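VirX1 (Cyanophage Syn10, PDB 6QGM) iodinates diverse substrates as a viral halogenase of the tryptophan halogenase family, probably relying on a reduced flavin as other flavin-dependent halogenases do. Local coordinates at residues B[426-431]-B[440-445]; B[246-251]-B[401-406]; B[407-412]-B[464-469]; B[453-458]-B[471-476]. All coordinates share one frame; numbering follows the deposited sequence.

Contact 1. Residues B[426-431]-B[440-445]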
# COMPACT_ATOMS: atom_id res chain seq x y z
N ASN B 426 8.58 -13.97 -18.50
CA ASN B 426 8.76 -12.93 -17.45
C ASN B 426 7.41 -12.65 -16.78
O ASN B 426 6.52 -12.08 -17.42
CB ASN B 426 9.30 -11.61 -18.01
CG ASN B 426 10.65 -11.80 -18.65
OD1 ASN B 426 10.80 -11.57 -19.85
ND2 ASN B 426 11.63 -12.23 -17.86
N TYR B 427 7.29 -13.01 -15.50
CA TYR B 427 6.01 -12.96 -14.76
C TYR B 427 5.85 -11.63 -14.04
O TYR B 427 4.75 -11.38 -13.52
CB TYR B 427 5.94 -14.17 -13.83
CG TYR B 427 5.85 -15.51 -14.53
CD1 TYR B 427 4.62 -16.05 -14.90
CD2 TYR B 427 6.99 -16.25 -14.82
CE1 TYR B 427 4.54 -17.29 -15.51
CE2 TYR B 427 6.92 -17.49 -15.43
CZ TYR B 427 5.69 -18.02 -15.77
OH TYR B 427 5.60 -19.24 -16.37
N MET B 428 6.88 -10.78 -14.05
CA MET B 428 6.94 -9.53 -13.24
C MET B 428 7.26 -8.33 -14.13
O MET B 428 8.03 -7.47 -13.73
CB MET B 428 8.03 -9.62 -12.17
CG MET B 428 7.72 -10.58 -11.06
SD MET B 428 9.14 -10.95 -10.00
CE MET B 428 9.66 -9.28 -9.56
N PRO B 429 6.66 -8.21 -15.34
CA PRO B 429 7.09 -7.19 -16.31
C PRO B 429 6.96 -5.76 -15.76
O PRO B 429 7.82 -4.95 -16.00
CB PRO B 429 6.17 -7.44 -17.50
CG PRO B 429 4.93 -8.05 -16.88
CD PRO B 429 5.48 -8.95 -15.80
N GLU B 430 5.89 -5.50 -15.01
CA GLU B 430 5.52 -4.16 -14.47
C GLU B 430 6.43 -3.78 -13.30
O GLU B 430 6.47 -2.59 -12.96
CB GLU B 430 4.04 -4.19 -14.08
CG GLU B 430 3.10 -4.35 -15.28
CD GLU B 430 2.57 -3.05 -15.91
OE1 GLU B 430 2.60 -2.03 -15.20
OE2 GLU B 430 2.20 -3.05 -17.12
N SER B 431 7.19 -4.73 -12.74
CA SER B 431 7.90 -4.59 -11.44
C SER B 431 9.04 -3.57 -11.52
O SER B 431 9.36 -2.99 -10.47
CB SER B 431 8.37 -5.93 -10.92
OG SER B 431 9.59 -6.33 -11.52
N SER B 440 0.45 -7.51 -6.85
CA SER B 440 1.89 -7.37 -6.52
C SER B 440 2.43 -8.55 -5.69
O SER B 440 3.38 -8.35 -4.91
CB SER B 440 2.14 -6.04 -5.84
OG SER B 440 1.52 -6.01 -4.57
N THR B 441 1.88 -9.75 -5.85
CA THR B 441 2.30 -10.94 -5.06
C THR B 441 3.67 -11.42 -5.58
O THR B 441 4.51 -11.73 -4.72
CB THR B 441 1.20 -12.01 -4.97
OG1 THR B 441 1.04 -12.68 -6.22
CG2 THR B 441 -0.11 -11.43 -4.47
N TRP B 442 3.91 -11.42 -6.90
CA TRP B 442 5.26 -11.69 -7.48
C TRP B 442 6.32 -10.79 -6.81
O TRP B 442 7.34 -11.32 -6.33
CB TRP B 442 5.28 -11.48 -9.00
CG TRP B 442 4.39 -12.39 -9.79
CD1 TRP B 442 3.14 -12.12 -10.27
CD2 TRP B 442 4.70 -13.74 -10.21
NE1 TRP B 442 2.64 -13.21 -10.93
CE2 TRP B 442 3.57 -14.21 -10.92
CE3 TRP B 442 5.79 -14.59 -10.02
CZ2 TRP B 442 3.52 -15.49 -11.47
CZ3 TRP B 442 5.75 -15.85 -10.57
CH2 TRP B 442 4.63 -16.29 -11.28
N GLN B 443 6.08 -9.48 -6.80
CA GLN B 443 7.01 -8.47 -6.20
C GLN B 443 7.19 -8.76 -4.71
O GLN B 443 8.33 -8.71 -4.24
CB GLN B 443 6.47 -7.07 -6.44
CG GLN B 443 6.54 -6.64 -7.90
CD GLN B 443 5.76 -5.37 -8.17
OE1 GLN B 443 5.76 -4.44 -7.36
NE2 GLN B 443 5.07 -5.34 -9.30
N ASP B 444 6.09 -9.06 -4.01
CA ASP B 444 6.05 -9.14 -2.52
C ASP B 444 6.73 -10.44 -2.07
O ASP B 444 7.49 -10.41 -1.06
CB ASP B 444 4.63 -8.99 -1.99
CG ASP B 444 4.02 -7.61 -2.24
OD1 ASP B 444 4.77 -6.67 -2.61
OD2 ASP B 444 2.78 -7.48 -2.08
N LEU B 445 6.48 -11.53 -2.80
CA LEU B 445 7.10 -12.85 -2.54
C LEU B 445 8.61 -12.73 -2.75
O LEU B 445 9.35 -13.35 -1.97
CB LEU B 445 6.48 -13.88 -3.49
CG LEU B 445 7.01 -15.31 -3.38
CD1 LEU B 445 6.74 -15.87 -1.99
CD2 LEU B 445 6.36 -16.17 -4.45

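Contact 2. Residues B[246-251]-B[401-406]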
# COMPACT_ATOMS: atom_id res chain seq x y z
N LYS B 246 -0.04 -14.21 -21.66
CA LYS B 246 1.26 -13.62 -21.25
C LYS B 246 1.85 -14.34 -20.04
O LYS B 246 3.09 -14.27 -19.93
CB LYS B 246 1.09 -12.11 -21.05
CG LYS B 246 1.46 -11.29 -22.28
CD LYS B 246 0.49 -10.21 -22.76
CE LYS B 246 0.64 -10.04 -24.26
NZ LYS B 246 0.10 -8.73 -24.71
N LYS B 247 1.06 -15.03 -19.20
CA LYS B 247 1.60 -15.79 -18.02
C LYS B 247 1.15 -17.27 -18.02
O LYS B 247 1.83 -18.11 -17.35
CB LYS B 247 1.22 -15.12 -16.70
CG LYS B 247 -0.27 -14.84 -16.54
CD LYS B 247 -0.57 -13.93 -15.39
CE LYS B 247 -2.04 -13.89 -15.11
NZ LYS B 247 -2.32 -12.96 -14.00
N LEU B 248 0.05 -17.59 -18.70
CA LEU B 248 -0.48 -18.97 -18.80
C LEU B 248 -0.56 -19.35 -20.28
O LEU B 248 -1.33 -18.71 -21.01
CB LEU B 248 -1.85 -19.02 -18.11
CG LEU B 248 -1.83 -18.76 -16.61
CD1 LEU B 248 -3.24 -18.50 -16.10
CD2 LEU B 248 -1.20 -19.93 -15.87
N ALA B 249 0.17 -20.39 -20.67
CA ALA B 249 0.35 -20.81 -22.08
C ALA B 249 -0.81 -21.69 -22.55
O ALA B 249 -0.96 -21.85 -23.76
CB ALA B 249 1.68 -21.51 -22.22
N ASN B 250 -1.59 -22.25 -21.64
CA ASN B 250 -2.60 -23.31 -21.95
C ASN B 250 -3.84 -22.65 -22.56
O ASN B 250 -4.44 -21.81 -21.92
CB ASN B 250 -2.87 -24.19 -20.72
CG ASN B 250 -1.64 -24.96 -20.30
OD1 ASN B 250 -0.74 -25.16 -21.11
ND2 ASN B 250 -1.60 -25.41 -19.05
N ASP B 251 -4.18 -23.03 -23.79
CA ASP B 251 -5.29 -22.42 -24.57
C ASP B 251 -6.23 -23.51 -25.10
O ASP B 251 -7.24 -23.14 -25.74
CB ASP B 251 -4.71 -21.59 -25.72
CG ASP B 251 -3.81 -22.39 -26.63
OD1 ASP B 251 -3.29 -23.44 -26.17
OD2 ASP B 251 -3.61 -21.96 -27.78
N ASP B 401 -2.59 -15.25 -11.42
CA ASP B 401 -1.19 -15.10 -10.92
C ASP B 401 -0.79 -16.31 -10.06
O ASP B 401 0.33 -16.82 -10.23
CB ASP B 401 -1.00 -13.81 -10.11
CG ASP B 401 -0.63 -12.60 -10.95
OD1 ASP B 401 -0.18 -12.79 -12.08
OD2 ASP B 401 -0.83 -11.49 -10.47
N PHE B 402 -1.65 -16.72 -9.14
CA PHE B 402 -1.39 -17.87 -8.23
C PHE B 402 -1.15 -19.13 -9.07
O PHE B 402 -0.16 -19.86 -8.83
CB PHE B 402 -2.54 -18.04 -7.23
CG PHE B 402 -2.37 -19.20 -6.28
CD1 PHE B 402 -1.14 -19.52 -5.72
CD2 PHE B 402 -3.46 -19.98 -5.94
CE1 PHE B 402 -1.02 -20.60 -4.85
CE2 PHE B 402 -3.33 -21.06 -5.08
CZ PHE B 402 -2.12 -21.38 -4.54
N VAL B 403 -2.01 -19.37 -10.05
CA VAL B 403 -1.92 -20.55 -10.97
C VAL B 403 -0.60 -20.44 -11.74
O VAL B 403 0.10 -21.44 -11.84
CB VAL B 403 -3.16 -20.64 -11.88
CG1 VAL B 403 -2.98 -21.62 -13.02
CG2 VAL B 403 -4.39 -21.00 -11.08
N ALA B 404 -0.23 -19.24 -12.23
CA ALA B 404 1.02 -19.01 -12.98
C ALA B 404 2.24 -19.40 -12.12
O ALA B 404 3.22 -19.92 -12.70
CB ALA B 404 1.11 -17.57 -13.44
N MET B 405 2.18 -19.19 -10.80
CA MET B 405 3.30 -19.47 -9.87
C MET B 405 3.61 -20.97 -9.83
O MET B 405 4.78 -21.31 -9.61
CB MET B 405 3.00 -18.96 -8.47
CG MET B 405 3.16 -17.46 -8.34
SD MET B 405 3.06 -16.87 -6.65
CE MET B 405 3.28 -15.11 -6.89
N HIS B 406 2.62 -21.83 -10.05
CA HIS B 406 2.77 -23.32 -10.10
C HIS B 406 3.75 -23.72 -11.21
O HIS B 406 4.45 -24.74 -11.05
CB HIS B 406 1.43 -24.03 -10.34
CG HIS B 406 0.44 -23.88 -9.24
ND1 HIS B 406 0.00 -22.66 -8.79
CD2 HIS B 406 -0.23 -24.80 -8.52
CE1 HIS B 406 -0.88 -22.83 -7.82
NE2 HIS B 406 -1.04 -24.13 -7.64

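Contact 3. Residues B[407-412]-B[464-469]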
# COMPACT_ATOMS: atom_id res chain seq x y z
N TYR B 407 3.76 -22.97 -12.31
CA TYR B 407 4.62 -23.21 -13.50
C TYR B 407 5.97 -22.52 -13.27
O TYR B 407 7.02 -23.15 -13.46
CB TYR B 407 3.96 -22.68 -14.77
CG TYR B 407 2.68 -23.36 -15.18
CD1 TYR B 407 2.70 -24.58 -15.83
CD2 TYR B 407 1.44 -22.78 -14.95
CE1 TYR B 407 1.54 -25.22 -16.22
CE2 TYR B 407 0.27 -23.40 -15.32
CZ TYR B 407 0.31 -24.63 -15.96
OH TYR B 407 -0.84 -25.25 -16.35
N ALA B 408 5.93 -21.26 -12.86
CA ALA B 408 7.07 -20.32 -12.85
C ALA B 408 8.23 -20.88 -12.03
O ALA B 408 9.40 -20.65 -12.43
CB ALA B 408 6.61 -19.00 -12.29
N TYR B 409 7.92 -21.58 -10.93
CA TYR B 409 8.90 -22.02 -9.90
C TYR B 409 9.27 -23.49 -10.08
O TYR B 409 10.10 -23.97 -9.31
CB TYR B 409 8.35 -21.71 -8.52
CG TYR B 409 8.36 -20.24 -8.21
CD1 TYR B 409 9.56 -19.60 -7.93
CD2 TYR B 409 7.20 -19.48 -8.22
CE1 TYR B 409 9.60 -18.25 -7.62
CE2 TYR B 409 7.23 -18.12 -7.96
CZ TYR B 409 8.44 -17.51 -7.67
OH TYR B 409 8.49 -16.17 -7.44
N SER B 410 8.70 -24.18 -11.08
CA SER B 410 9.03 -25.59 -11.38
C SER B 410 10.52 -25.71 -11.71
O SER B 410 11.12 -24.70 -12.16
CB SER B 410 8.20 -26.14 -12.49
OG SER B 410 8.64 -27.45 -12.84
N MET B 411 11.10 -26.90 -11.49
CA MET B 411 12.49 -27.22 -11.89
C MET B 411 12.51 -27.75 -13.33
O MET B 411 13.61 -27.80 -13.91
CB MET B 411 13.12 -28.26 -10.95
CG MET B 411 13.21 -27.75 -9.54
SD MET B 411 14.16 -28.83 -8.44
CE MET B 411 15.80 -28.61 -9.13
N ARG B 412 11.35 -28.09 -13.89
CA ARG B 412 11.24 -28.75 -15.22
C ARG B 412 11.75 -27.81 -16.33
O ARG B 412 11.27 -26.67 -16.44
CB ARG B 412 9.80 -29.17 -15.49
CG ARG B 412 9.33 -30.25 -14.54
CD ARG B 412 8.01 -30.84 -14.98
NE ARG B 412 8.14 -31.47 -16.29
CZ ARG B 412 7.25 -32.28 -16.82
NH1 ARG B 412 6.15 -32.59 -16.16
NH2 ARG B 412 7.47 -32.78 -18.01
N PHE B 464 2.59 -23.53 0.16
CA PHE B 464 2.51 -24.98 -0.16
C PHE B 464 3.15 -25.26 -1.53
O PHE B 464 3.78 -26.31 -1.71
CB PHE B 464 1.06 -25.47 -0.15
CG PHE B 464 0.42 -25.46 1.21
CD1 PHE B 464 0.62 -26.51 2.10
CD2 PHE B 464 -0.36 -24.39 1.60
CE1 PHE B 464 0.04 -26.48 3.36
CE2 PHE B 464 -0.95 -24.37 2.86
CZ PHE B 464 -0.72 -25.41 3.74
N ILE B 465 2.98 -24.35 -2.47
CA ILE B 465 3.43 -24.49 -3.89
C ILE B 465 4.96 -24.35 -3.97
O ILE B 465 5.59 -25.27 -4.52
CB ILE B 465 2.69 -23.47 -4.79
CG1 ILE B 465 1.17 -23.64 -4.72
CG2 ILE B 465 3.19 -23.56 -6.23
CD1 ILE B 465 0.68 -25.05 -4.91
N ILE B 466 5.53 -23.26 -3.45
CA ILE B 466 7.01 -23.04 -3.49
C ILE B 466 7.74 -24.03 -2.57
O ILE B 466 8.87 -24.43 -2.92
CB ILE B 466 7.39 -21.56 -3.22
CG1 ILE B 466 7.04 -21.11 -1.80
CG2 ILE B 466 6.77 -20.65 -4.27
CD1 ILE B 466 7.46 -19.70 -1.49
N ALA B 467 7.12 -24.45 -1.46
CA ALA B 467 7.62 -25.55 -0.59
C ALA B 467 7.75 -26.83 -1.42
O ALA B 467 8.85 -27.45 -1.39
CB ALA B 467 6.72 -25.77 0.59
N GLY B 468 6.68 -27.21 -2.13
CA GLY B 468 6.60 -28.44 -2.95
C GLY B 468 7.57 -28.40 -4.10
O GLY B 468 8.01 -29.49 -4.54
N HIS B 469 7.89 -27.21 -4.61
CA HIS B 469 8.85 -27.02 -5.72
C HIS B 469 10.29 -27.03 -5.18
O HIS B 469 11.21 -26.94 -5.99
CB HIS B 469 8.54 -25.74 -6.49
CG HIS B 469 7.48 -25.89 -7.53
ND1 HIS B 469 7.36 -27.03 -8.31
CD2 HIS B 469 6.52 -25.04 -7.96
CE1 HIS B 469 6.35 -26.87 -9.15
NE2 HIS B 469 5.82 -25.66 -8.96

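Contact 4. Residues B[453-458]-B[471-476]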
# COMPACT_ATOMS: atom_id res chain seq x y z
N ASN B 453 14.49 -13.00 3.51
CA ASN B 453 14.79 -14.43 3.81
C ASN B 453 13.72 -15.02 4.75
O ASN B 453 14.07 -15.74 5.70
CB ASN B 453 16.21 -14.60 4.36
CG ASN B 453 17.28 -14.17 3.38
OD1 ASN B 453 18.42 -13.89 3.75
ND2 ASN B 453 16.95 -14.13 2.10
N THR B 454 12.44 -14.77 4.44
CA THR B 454 11.31 -15.11 5.34
C THR B 454 10.08 -15.50 4.50
O THR B 454 9.92 -14.95 3.39
CB THR B 454 10.95 -13.94 6.27
OG1 THR B 454 10.07 -14.41 7.29
CG2 THR B 454 10.26 -12.80 5.55
N TRP B 455 9.25 -16.38 5.05
CA TRP B 455 7.84 -16.56 4.63
C TRP B 455 6.94 -15.79 5.60
O TRP B 455 7.45 -15.19 6.55
CB TRP B 455 7.48 -18.04 4.53
CG TRP B 455 8.15 -18.75 3.40
CD1 TRP B 455 8.92 -18.20 2.42
CD2 TRP B 455 8.12 -20.17 3.14
NE1 TRP B 455 9.39 -19.17 1.58
CE2 TRP B 455 8.92 -20.39 1.99
CE3 TRP B 455 7.53 -21.26 3.76
CZ2 TRP B 455 9.12 -21.66 1.45
CZ3 TRP B 455 7.75 -22.52 3.24
CH2 TRP B 455 8.51 -22.71 2.09
N HIS B 456 5.65 -15.80 5.33
CA HIS B 456 4.60 -15.04 6.05
C HIS B 456 3.29 -15.79 5.83
O HIS B 456 3.14 -16.41 4.74
CB HIS B 456 4.56 -13.60 5.54
CG HIS B 456 3.99 -12.63 6.51
ND1 HIS B 456 2.69 -12.73 6.98
CD2 HIS B 456 4.54 -11.55 7.11
CE1 HIS B 456 2.47 -11.76 7.85
NE2 HIS B 456 3.59 -11.00 7.93
N ILE B 457 2.39 -15.77 6.83
CA ILE B 457 1.03 -16.38 6.71
C ILE B 457 0.25 -15.64 5.62
O ILE B 457 -0.69 -16.22 5.09
CB ILE B 457 0.29 -16.40 8.06
CG1 ILE B 457 0.46 -15.10 8.84
CG2 ILE B 457 0.69 -17.62 8.89
CD1 ILE B 457 -0.52 -14.91 9.94
N ASN B 458 0.67 -14.42 5.26
CA ASN B 458 0.11 -13.62 4.13
C ASN B 458 0.31 -14.31 2.77
O ASN B 458 -0.24 -13.78 1.79
CB ASN B 458 0.76 -12.25 4.02
CG ASN B 458 0.39 -11.34 5.16
OD1 ASN B 458 -0.57 -11.59 5.88
ND2 ASN B 458 1.17 -10.29 5.34
N LEU B 471 11.64 -24.98 -2.51
CA LEU B 471 12.18 -23.69 -1.99
C LEU B 471 11.96 -23.61 -0.47
O LEU B 471 11.04 -24.23 0.03
CB LEU B 471 11.49 -22.54 -2.73
CG LEU B 471 11.71 -22.49 -4.24
CD1 LEU B 471 10.59 -21.73 -4.93
CD2 LEU B 471 13.04 -21.86 -4.57
N ARG B 472 12.83 -22.87 0.20
CA ARG B 472 12.87 -22.63 1.67
C ARG B 472 13.06 -21.14 1.94
O ARG B 472 13.72 -20.46 1.17
CB ARG B 472 14.05 -23.42 2.26
CG ARG B 472 13.85 -24.93 2.20
CD ARG B 472 15.10 -25.68 2.61
NE ARG B 472 16.27 -25.21 1.90
CZ ARG B 472 16.49 -25.37 0.60
NH1 ARG B 472 15.60 -25.98 -0.16
NH2 ARG B 472 17.60 -24.91 0.05
N PRO B 473 12.51 -20.59 3.04
CA PRO B 473 12.66 -19.16 3.34
C PRO B 473 14.13 -18.75 3.51
O PRO B 473 14.50 -17.71 2.98
CB PRO B 473 11.86 -18.91 4.63
CG PRO B 473 11.59 -20.29 5.20
CD PRO B 473 11.71 -21.29 4.05
N GLN B 474 14.90 -19.57 4.22
CA GLN B 474 16.38 -19.48 4.27
C GLN B 474 16.93 -20.71 3.56
O GLN B 474 16.60 -21.83 3.99
CB GLN B 474 16.87 -19.38 5.71
CG GLN B 474 16.48 -18.06 6.38
CD GLN B 474 16.00 -18.24 7.81
OE1 GLN B 474 16.56 -19.05 8.56
NE2 GLN B 474 14.93 -17.53 8.15
N SER B 475 17.69 -20.51 2.48
CA SER B 475 18.09 -21.58 1.53
C SER B 475 19.22 -22.42 2.12
O SER B 475 19.38 -23.56 1.67
CB SER B 475 18.44 -21.02 0.17
OG SER B 475 19.42 -20.00 0.25
N TYR B 476 19.98 -21.88 3.09
CA TYR B 476 21.13 -22.54 3.75
C TYR B 476 21.17 -22.17 5.24
O TYR B 476 20.77 -21.04 5.63
CB TYR B 476 22.44 -22.17 3.04
CG TYR B 476 22.82 -20.71 3.00
CD1 TYR B 476 22.10 -19.80 2.25
CD2 TYR B 476 23.96 -20.27 3.64
CE1 TYR B 476 22.47 -18.47 2.18
CE2 TYR B 476 24.36 -18.94 3.58
CZ TYR B 476 23.60 -18.03 2.86
OH TYR B 476 23.97 -16.73 2.84

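Contact 1. Residues B[426-431]-B[440-445]
Trp442, in the first turn of helix 441-451, lays one face of its indole against Tyr427, and the rest of the contact is arranged around that meeting. The methylene does most of the touching: Tyr427 CB stands 3.5 Å from the centroid of the Trp442 six-membered ring, only 6° off the ring normal, a CH-pi contact straight over the face. Because CG of Tyr427 lies anti to its own carbonyl carbon (chi1 -67°), the phenol then runs on past the indole rim; the two planes are tilted by 20°, but the rings are slid so far apart that they barely overlap. The phenol tip is directed away from the indole, its OH bonded to Cys421 O, while the indole NE1 is held by Asp401 OD1. Each amphipathic ring thus gives its carbon surface to the contact and its polar atom to a partner elsewhere. Met428 crosses obliquely on the helix side, CG reaching CB of Trp442, and its flexible thioether bends at chi3 so that CE approaches Gln443. Gln443, extended beyond CG, passes Ser431, whose CB is 3.6 Å from Gln443 CG. Ser431 suits a tight turn: its OG and its backbone N both bind Met428 O, OG at 2.9 Å, so the hydroxyl is used locally, and it is CB that meets the Gln443 chain. Tyr390 of the second subunit packs on Met428 and Ser431. With no hydrogen bond across it, the arrangement is typical of a buried helix-loop junction, the start of helix 441-451 packed through CH-pi and apolar contacts against the loop leading to it.

Contact 2. Residues B[246-251]-B[401-406]
Lys247 and Asp401 meet tip to tip in a salt bridge, NZ lying 2.9 Å from OD1. The ammonium comes from well above the carboxylate, 70° out of its plane, and the two side chains cross at about a right angle. Lysine suits the place because of its reach: CG sits in the crowded position between backbone N and carbonyl carbon (chi1 53°), and from there the chain is extended, carrying the charge along the helix surface to Asp401 while CB stays 4.1 Å from CB of Ala404. The small alanine lets the loop backbone come close, the alpha carbons of Lys247 and Ala404 being 6.0 Å apart. Leu248 completes this first shell, its CD2 branch resting 3.8 Å from Val403 CG1 and equally near the alpha carbon of Ala404.

Further out, Lys247 NZ also binds Ser400 OG, and the same OD1 is the one that holds the Trp442 indole, so one carboxylate oxygen joins the loop lysine to helix 441-451. On another side of helix 382-408, His406 ND1 donates to Phe402 O at 2.8 Å, with the oxygen in the imidazole plane, and NE2 pairs with Glu355. Neighbouring Asn250 is held through its amide by Glu352 and Tyr417.

Two donors converging on OD1, one of them cationic, would be expected to favour the ionised form of the buried Asp401, and the acid in turn the protonated form of Lys247; a charged pair can thus sit beside the apolar leucine, valine and alanine surface.

Contact 3. Residues B[407-412]-B[464-469]
The imidazole of His469 has backbone laid over one face: Tyr409 C and Ser410 CA both stand above the ring, toward its rim, the latter 3.8 Å from the ring centroid in a CH-pi contact. The Tyr409 ring likewise receives CG2 of Ile466 over one face, 4.1 Å from CD2, with the two side chains side by side and pointing the same way. This is helix-end packing in the halogenase fold, the exit of helix 382-408 set against the end of helix 462-468. His469 suits such a junction because a flat ring can lie under a turning backbone while its nitrogen still donates: NE2 binds His406 O, a carbonyl near the end of the other helix. The beta-branched Ile466 offers a methyl to the phenol, and Tyr409 CB also touches His469 CD2. Arg376 of the second subunit bonds to the carbonyl oxygens of both Tyr409 and His469, so the junction is shared with the trimer interface. Beyond it the chain leaves the helix through an ST turn. Ser410 OG, anti to its own backbone N (chi1 174°) and also bonded to Phe84 O, accepts from Arg412 N at 3.0 Å with a nearly straight N-H...O angle of 166°.

Contact 4. Residues B[453-458]-B[471-476]
Two connecting loops meet here, one entering helix 462-468 and the other leaving it, so that the chain closes on itself around a short helix. Pro473, from the outgoing loop, makes the main contact. Its ring projects toward the opposite loop and lies over the indole of Trp455, CD resting 3.7 Å from the centroid of the six-membered ring and 15° off its normal, while CB reaches back over the five-membered ring to CD1. Proline suits this place: its rigid, compact ring presents a C-H surface to the indole face, and the CD hydrogens, next to nitrogen, are somewhat polarised toward the pi cloud. The two side chains cross at about a right angle. At the rim of the indole, Leu471 O comes near the ring plane, 3.5 Å from Trp455 CZ2. Trp455 reaches this position with CG anti to the carbonyl carbon (chi1 -69°).

The Pro473-Trp455 CH-pi contact joins the two loops flanking helix 462-468, and the indole packs on that helix through Ile466 and Ala467. Beside it, Asn453, the first residue to leave the preceding helix, takes positive phi (55°), a conformation asparagine tolerates well, and its ND2 turns back to Thr449 O. Asn453 O receives Gln474 NE2 at 3.2 Å, the donor nearly along the C=O axis and the acceptor in the amide plane. Gln474 bends at chi2 to get there, and its OE1 is held by Ser480. On the trimer side, Tyr371 of the second subunit binds Pro473 O through its hydroxyl, and Gln375 of the same subunit accepts from Arg472 N.

In the fold
Contacts 1, 2 and 3 are buried, whereas contact 4, whose centre lies about 25 Å from the chain centre, the farthest of the four, is only partly so. Helix 382-408 serves both contact 2 and contact 3, and contact 1 packs on it through Trp442. Chemistry follows place: contact 2, nearest the centre, has the one salt bridge; contacts 1 and 3 have no hydrogen bond between their segments; contact 4 has a single neutral one. Tyr409 of contact 3 packs on Leu445 of contact 1 and on Leu471 of contact 4, joining the three. Contacts 1, 3 and 4 also meet the second subunit, while contact 2 lies within its own chain.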